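Local coordinates for alpha-(N-acetylaminomethylene)succinic acid hydrolase (Mesorhizobium loti, PDB 3KXP), which catalyses the last step of vitamin B6 breakdown, hydrolysing (E)-2-(acetamidomethylene)succinate to succinic semialdehyde, acetate, ammonia and carbon dioxide, at residues E116-A121 with R146-A151; S79-V83 with I214-G219; A164-Y170 with L247-Y251. One frame throughout, in Å; residues are numbered along the deposited sequence.

Contact 1. Residues E116-A121 with R146-A151; sequences EANDYA and RNSVTA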
# COMPACT_ATOMS: atom_id res chain seq x y z
N GLU A 116 -20.39 -16.66 12.62
CA GLU A 116 -20.34 -16.21 11.24
C GLU A 116 -19.59 -14.90 11.19
O GLU A 116 -19.25 -14.33 12.22
CB GLU A 116 -21.75 -16.03 10.69
CG GLU A 116 -22.57 -17.30 10.67
CD GLU A 116 -21.97 -18.37 9.79
OE1 GLU A 116 -21.97 -18.20 8.54
OE2 GLU A 116 -21.49 -19.39 10.33
N ALA A 117 -19.32 -14.42 9.98
CA ALA A 117 -18.61 -13.15 9.79
C ALA A 117 -19.20 -12.04 10.65
O ALA A 117 -18.50 -11.40 11.44
CB ALA A 117 -18.62 -12.75 8.32
N ASN A 118 -20.50 -11.80 10.48
CA ASN A 118 -21.21 -10.75 11.22
C ASN A 118 -21.01 -10.85 12.72
O ASN A 118 -20.78 -9.83 13.39
CB ASN A 118 -22.70 -10.79 10.91
CG ASN A 118 -23.04 -10.13 9.59
OD1 ASN A 118 -24.19 -10.16 9.14
ND2 ASN A 118 -22.04 -9.53 8.95
N ASP A 119 -21.10 -12.06 13.26
CA ASP A 119 -20.91 -12.26 14.69
C ASP A 119 -19.56 -11.71 15.12
O ASP A 119 -19.49 -10.88 16.02
CB ASP A 119 -21.01 -13.75 15.04
CG ASP A 119 -22.36 -14.34 14.68
OD1 ASP A 119 -23.38 -13.79 15.16
OD2 ASP A 119 -22.42 -15.33 13.92
N TYR A 120 -18.48 -12.15 14.47
CA TYR A 120 -17.15 -11.67 14.81
C TYR A 120 -16.99 -10.18 14.53
O TYR A 120 -16.27 -9.47 15.25
CB TYR A 120 -16.06 -12.42 14.03
CG TYR A 120 -15.75 -13.83 14.49
CD1 TYR A 120 -16.41 -14.92 13.93
CD2 TYR A 120 -14.76 -14.07 15.44
CE1 TYR A 120 -16.09 -16.22 14.29
CE2 TYR A 120 -14.42 -15.37 15.81
CZ TYR A 120 -15.09 -16.44 15.24
OH TYR A 120 -14.78 -17.73 15.62
N ALA A 121 -17.64 -9.71 13.46
CA ALA A 121 -17.56 -8.31 13.08
C ALA A 121 -18.21 -7.41 14.13
O ALA A 121 -17.66 -6.36 14.50
CB ALA A 121 -18.21 -8.10 11.71
N ARG A 146 -10.42 -11.62 7.74
CA ARG A 146 -11.78 -11.67 7.22
C ARG A 146 -12.71 -10.86 8.13
O ARG A 146 -13.53 -10.08 7.66
CB ARG A 146 -12.25 -13.12 7.12
CG ARG A 146 -13.69 -13.27 6.69
CD ARG A 146 -14.62 -13.29 7.89
NE ARG A 146 -15.49 -14.45 7.78
CZ ARG A 146 -15.92 -15.18 8.80
NH1 ARG A 146 -15.57 -14.88 10.05
NH2 ARG A 146 -16.68 -16.23 8.56
N ASN A 147 -12.54 -11.02 9.44
CA ASN A 147 -13.36 -10.30 10.40
C ASN A 147 -13.14 -8.80 10.33
O ASN A 147 -14.10 -8.03 10.32
CB ASN A 147 -13.08 -10.80 11.82
CG ASN A 147 -13.54 -12.23 12.04
OD1 ASN A 147 -14.35 -12.75 11.28
ND2 ASN A 147 -13.03 -12.87 13.09
N SER A 148 -11.88 -8.37 10.26
CA SER A 148 -11.58 -6.95 10.21
C SER A 148 -12.14 -6.24 8.98
O SER A 148 -12.70 -5.15 9.10
CB SER A 148 -10.07 -6.72 10.29
OG SER A 148 -9.58 -7.09 11.56
N VAL A 149 -12.00 -6.84 7.81
CA VAL A 149 -12.51 -6.21 6.60
C VAL A 149 -14.04 -6.13 6.64
O VAL A 149 -14.63 -5.15 6.18
CB VAL A 149 -12.05 -6.96 5.34
CG1 VAL A 149 -12.62 -6.29 4.08
CG2 VAL A 149 -10.52 -6.98 5.28
N THR A 150 -14.69 -7.15 7.21
CA THR A 150 -16.15 -7.15 7.33
C THR A 150 -16.55 -6.02 8.28
O THR A 150 -17.49 -5.27 8.01
CB THR A 150 -16.67 -8.49 7.89
OG1 THR A 150 -16.30 -9.56 7.01
CG2 THR A 150 -18.19 -8.47 8.02
N ALA A 151 -15.81 -5.88 9.37
CA ALA A 151 -16.07 -4.84 10.36
C ALA A 151 -15.91 -3.44 9.76
O ALA A 151 -16.77 -2.58 9.94
CB ALA A 151 -15.13 -5.01 11.55
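A117 lies under the guanidinium of R146, its CA 3.4 Å from the plane and over the centre of the group. R146 comes to this place by a bent path: its CG stands anti to the backbone N (chi1 175°), and kinks at chi2 and chi3 turn the chain across the start of helix 117-131. A bond within its own segment fixes the rotation of the flat group, for NH1 donates to OD1 of the next residue, N147, at 2.7 Å and almost in the guanidinium plane.

The amide of N147 lies beside the root of the Y120 side chain, its plane 20° from that of the ring, with ND2 3.2 Å from CB of Y120. ND2 has its hydrogen-bond partner in Q102, and the hydroxyl of Y120 has its own in T239.

CG2 of T150 meets CB of A121 at 3.7 Å, while OG1 of T150 turns back to the carbonyl O of R146, where the backbone N of T150 arrives from the opposite face. CB of A121 and CB of A151 are 4.4 Å apart.

The short helical segments cross at -78° with their axes 8.5 Å apart, the small side chains of A121 and A151 lying where the backbones come nearest. Helix 143-154 leads from the nucleophile elbow; I124 of helix 117-131 continues the packing on N147 and A151, while V149 turns to strand 159-165.

Contact 2. Residues S79-V83 with I214-G219; sequences SNSAV and IRAESG
N80 and S218 meet through a nearly straight hydrogen bond, ND2 of N80 to OG of S218 at 2.9 Å with an N-H...O angle of 160°, the hydroxyl lying in the plane of the amide. Both side chains take up the crowded position between backbone N and carbonyl carbon, N80 with chi1 80° and S218 with chi1 65°. In S218 this rotation sends OG back along the helix to the carbonyl O of I214, 2.7 Å away, so that the hydroxyl donates there and accepts from the amide. The other end of N80 turns inward: OD1 accepts from the backbone N of A82 at 3.0 Å and closes an Asx turn, the donor standing above the carbonyl plane.

A82 presses its CB against CB of S218 at 3.4 Å, a tight fit, and meets CG2 of I214 at about a right angle to that contact. R215, extended from CG to NE, passes V83 at a slant, its CG 3.7 Å from CG1 of V83; OG of S79 stands over one guanidinium face, toward the rim. Y204 adds a cation-pi contact.

Chemically, then, the loop after strand 70-74 is joined to the end of helix 209-218 by a relay of neutral groups, amide to hydroxyl to carbonyl, whereas R215 offers its chain to V83 and a guanidinium face to S79 while its NE forms a salt bridge with E298.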
# COMPACT_ATOMS: atom_id res chain seq x y z
N SER A 79 -6.17 -20.30 16.87
CA SER A 79 -5.05 -19.59 17.48
C SER A 79 -5.56 -18.70 18.63
O SER A 79 -6.69 -18.86 19.10
CB SER A 79 -4.35 -18.75 16.40
OG SER A 79 -3.14 -18.20 16.86
N ASN A 80 -4.73 -17.77 19.09
CA ASN A 80 -5.10 -16.86 20.17
C ASN A 80 -4.19 -15.61 20.20
O ASN A 80 -3.12 -15.59 19.59
CB ASN A 80 -5.06 -17.59 21.53
CG ASN A 80 -3.65 -17.73 22.08
OD1 ASN A 80 -3.17 -16.84 22.78
ND2 ASN A 80 -2.99 -18.83 21.75
N SER A 81 -4.64 -14.58 20.91
CA SER A 81 -3.94 -13.29 21.01
C SER A 81 -2.42 -13.25 21.24
O SER A 81 -1.76 -12.33 20.77
CB SER A 81 -4.61 -12.42 22.07
OG SER A 81 -4.50 -13.00 23.36
N ALA A 82 -1.87 -14.23 21.95
CA ALA A 82 -0.44 -14.22 22.24
C ALA A 82 0.52 -14.22 21.05
O ALA A 82 1.62 -13.68 21.15
CB ALA A 82 -0.09 -15.38 23.17
N VAL A 83 0.11 -14.81 19.93
CA VAL A 83 0.99 -14.87 18.77
C VAL A 83 1.41 -13.48 18.28
O VAL A 83 2.36 -13.36 17.50
CB VAL A 83 0.34 -15.64 17.61
CG1 VAL A 83 -0.15 -17.00 18.10
CG2 VAL A 83 -0.82 -14.82 17.01
N ILE A 214 5.38 -20.04 21.58
CA ILE A 214 4.39 -19.06 22.02
C ILE A 214 2.97 -19.63 21.92
O ILE A 214 2.17 -19.46 22.84
CB ILE A 214 4.49 -17.74 21.21
CG1 ILE A 214 5.73 -16.96 21.66
CG2 ILE A 214 3.23 -16.89 21.43
CD1 ILE A 214 6.01 -15.71 20.85
N ARG A 215 2.66 -20.30 20.82
CA ARG A 215 1.34 -20.91 20.64
C ARG A 215 1.16 -22.01 21.68
O ARG A 215 0.10 -22.13 22.30
CB ARG A 215 1.20 -21.52 19.25
CG ARG A 215 0.94 -20.54 18.12
CD ARG A 215 1.02 -21.26 16.79
NE ARG A 215 0.67 -20.42 15.66
CZ ARG A 215 -0.49 -20.48 15.01
NH1 ARG A 215 -1.42 -21.36 15.39
NH2 ARG A 215 -0.72 -19.68 13.98
N ALA A 216 2.19 -22.82 21.86
CA ALA A 216 2.16 -23.92 22.81
C ALA A 216 1.83 -23.48 24.25
O ALA A 216 1.02 -24.10 24.93
CB ALA A 216 3.49 -24.66 22.79
N GLU A 217 2.46 -22.40 24.70
CA GLU A 217 2.25 -21.92 26.05
C GLU A 217 0.96 -21.14 26.23
O GLU A 217 0.44 -21.07 27.33
CB GLU A 217 3.40 -21.03 26.50
CG GLU A 217 4.78 -21.63 26.35
CD GLU A 217 5.87 -20.74 26.92
OE1 GLU A 217 5.77 -19.50 26.76
OE2 GLU A 217 6.84 -21.28 27.50
N SER A 218 0.44 -20.55 25.16
CA SER A 218 -0.75 -19.72 25.29
C SER A 218 -2.10 -20.32 24.90
O SER A 218 -3.11 -19.91 25.44
CB SER A 218 -0.56 -18.43 24.50
OG SER A 218 -0.44 -18.70 23.11
N GLY A 219 -2.12 -21.26 23.98
CA GLY A 219 -3.39 -21.82 23.56
C GLY A 219 -3.80 -23.15 24.14
O GLY A 219 -4.81 -23.72 23.75

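Contact 3. Residues A164-Y170 with L247-Y251; sequences AIDFTPY and LVPAY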
# COMPACT_ATOMS: atom_id res chain seq x y z
N ALA A 164 -5.15 -6.63 6.21
CA ALA A 164 -5.71 -7.96 6.03
C ALA A 164 -4.65 -8.99 5.62
O ALA A 164 -4.34 -9.13 4.43
CB ALA A 164 -6.82 -7.91 4.99
N ILE A 165 -4.11 -9.71 6.59
CA ILE A 165 -3.08 -10.71 6.33
C ILE A 165 -3.59 -12.10 5.95
O ILE A 165 -4.07 -12.85 6.80
CB ILE A 165 -2.14 -10.87 7.55
CG1 ILE A 165 -1.52 -9.52 7.92
CG2 ILE A 165 -1.05 -11.90 7.23
CD1 ILE A 165 -0.56 -9.58 9.11
N ASP A 166 -3.47 -12.43 4.67
CA ASP A 166 -3.83 -13.73 4.10
C ASP A 166 -5.26 -14.24 4.14
O ASP A 166 -5.52 -15.36 4.61
CB ASP A 166 -2.91 -14.81 4.68
CG ASP A 166 -2.35 -15.72 3.60
OD1 ASP A 166 -1.61 -15.22 2.73
OD2 ASP A 166 -2.65 -16.94 3.61
N PHE A 167 -6.20 -13.43 3.64
CA PHE A 167 -7.59 -13.84 3.55
C PHE A 167 -8.36 -12.86 2.69
O PHE A 167 -8.71 -11.76 3.13
CB PHE A 167 -8.26 -13.97 4.91
CG PHE A 167 -9.48 -14.88 4.89
CD1 PHE A 167 -10.64 -14.49 4.22
CD2 PHE A 167 -9.42 -16.15 5.44
CE1 PHE A 167 -11.73 -15.36 4.11
CE2 PHE A 167 -10.50 -17.03 5.33
CZ PHE A 167 -11.66 -16.63 4.66
N THR A 168 -8.63 -13.29 1.47
CA THR A 168 -9.33 -12.47 0.50
C THR A 168 -10.55 -13.22 -0.01
O THR A 168 -10.81 -14.35 0.40
CB THR A 168 -8.41 -12.23 -0.71
OG1 THR A 168 -8.13 -13.50 -1.32
CG2 THR A 168 -7.09 -11.57 -0.29
N PRO A 169 -11.32 -12.60 -0.90
CA PRO A 169 -12.49 -13.31 -1.41
C PRO A 169 -11.94 -14.27 -2.46
O PRO A 169 -10.72 -14.30 -2.69
CB PRO A 169 -13.33 -12.21 -2.07
CG PRO A 169 -12.78 -10.91 -1.48
CD PRO A 169 -11.32 -11.20 -1.37
N TYR A 170 -12.81 -15.06 -3.08
CA TYR A 170 -12.40 -15.98 -4.14
C TYR A 170 -11.54 -17.19 -3.75
O TYR A 170 -11.01 -17.87 -4.63
CB TYR A 170 -11.69 -15.22 -5.26
CG TYR A 170 -12.43 -14.01 -5.75
CD1 TYR A 170 -11.94 -12.72 -5.52
CD2 TYR A 170 -13.63 -14.14 -6.46
CE1 TYR A 170 -12.64 -11.59 -5.98
CE2 TYR A 170 -14.34 -13.03 -6.92
CZ TYR A 170 -13.84 -11.75 -6.67
OH TYR A 170 -14.55 -10.66 -7.11
N LEU A 247 -17.14 -13.36 0.54
CA LEU A 247 -16.46 -12.20 1.10
C LEU A 247 -16.38 -11.03 0.12
O LEU A 247 -15.84 -9.97 0.45
CB LEU A 247 -15.05 -12.63 1.54
CG LEU A 247 -14.31 -11.71 2.51
CD1 LEU A 247 -15.18 -11.45 3.74
CD2 LEU A 247 -12.99 -12.35 2.91
N VAL A 248 -16.92 -11.22 -1.08
CA VAL A 248 -16.89 -10.19 -2.12
C VAL A 248 -17.54 -8.87 -1.69
O VAL A 248 -16.95 -7.80 -1.86
CB VAL A 248 -17.57 -10.71 -3.43
CG1 VAL A 248 -17.72 -9.58 -4.44
CG2 VAL A 248 -16.73 -11.82 -4.03
N PRO A 249 -18.77 -8.92 -1.14
CA PRO A 249 -19.43 -7.68 -0.70
C PRO A 249 -18.58 -6.85 0.26
O PRO A 249 -18.50 -5.63 0.14
CB PRO A 249 -20.71 -8.20 -0.04
CG PRO A 249 -21.02 -9.43 -0.84
CD PRO A 249 -19.65 -10.09 -0.97
N ALA A 250 -17.93 -7.53 1.20
CA ALA A 250 -17.07 -6.86 2.18
C ALA A 250 -15.88 -6.14 1.53
O ALA A 250 -15.56 -5.02 1.90
CB ALA A 250 -16.59 -7.85 3.22
N TYR A 251 -15.21 -6.78 0.58
CA TYR A 251 -14.08 -6.11 -0.06
C TYR A 251 -14.58 -5.07 -1.05
O TYR A 251 -13.97 -4.02 -1.22
CB TYR A 251 -13.17 -7.10 -0.78
CG TYR A 251 -12.05 -7.65 0.08
CD1 TYR A 251 -12.30 -8.64 1.04
CD2 TYR A 251 -10.74 -7.20 -0.08
CE1 TYR A 251 -11.26 -9.17 1.80
CE2 TYR A 251 -9.70 -7.73 0.68
CZ TYR A 251 -9.96 -8.72 1.61
OH TYR A 251 -8.92 -9.27 2.33
O HOH W 1 -15.42 -15.14 -1.16
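P169 is the bump at the middle of this contact, and the ring of Y251 is the floor it rests on. CD of P169 sits 3.8 Å from the centroid of that ring and 16° off its normal, a CH-pi contact over the face, while CG slides toward the ring's near rim to meet CD1 of Y251 at 3.4 Å. Another flank of the hollow is supplied by L247 and V248: CB of P169 rests against both, 4.0 Å from CB of L247 and 3.9 Å from CG2 of V248. That same CG2 reaches the phenol end of the Y170 ring.

CD2 of L247 is a second bump. With its CG anti to the backbone N (chi1 -163°), the leucine sets this methyl against the edge of the F167 ring, in the ring plane and 3.4 Å from CD1 of F167.

The loop being packed is the one after strand 159-165 of the alpha/beta-hydrolase fold, and it holds D166, inferred to be the acid of the catalytic triad. The carboxylate of D166 is bonded to H294, S266 and the backbone N of G263 and takes no part in this contact, while F167 to Y170 meet L247 and the start of helix 248-253.

Beyond the proline, the hydroxyl of Y251 extends under the loop and donates to the carbonyl O of F167 at 2.6 Å, tilted 24° from the carbonyl plane, with CB of A164 close by. A phenylalanine in place of Y251 would probably keep the floor under P169 but leave the F167 carbonyl without this donor. One water accepts from the backbone N of both Y170 and L247.

Contacts 1 and 3 form one continuous body, their centres 11 Å apart, because helix 143-154 serves both: R146 packs its CB on CD1 of F167 at 3.6 Å and its CG on CD1 of L247, while V149 fills in against A164 and Y251. Contact 2 lies on the other side of the chain's centre, 21 Å from the centre of contact 1 and 25 Å from that of contact 3, with nearest atoms about 9 Å away in both cases. The inferred triad lies near all three: S142 precedes helix 143-154, about 4 Å from F167 between side chains, D166 belongs to contact 3, and the side chain of H294 is about 7 Å from that of R215 in contact 2.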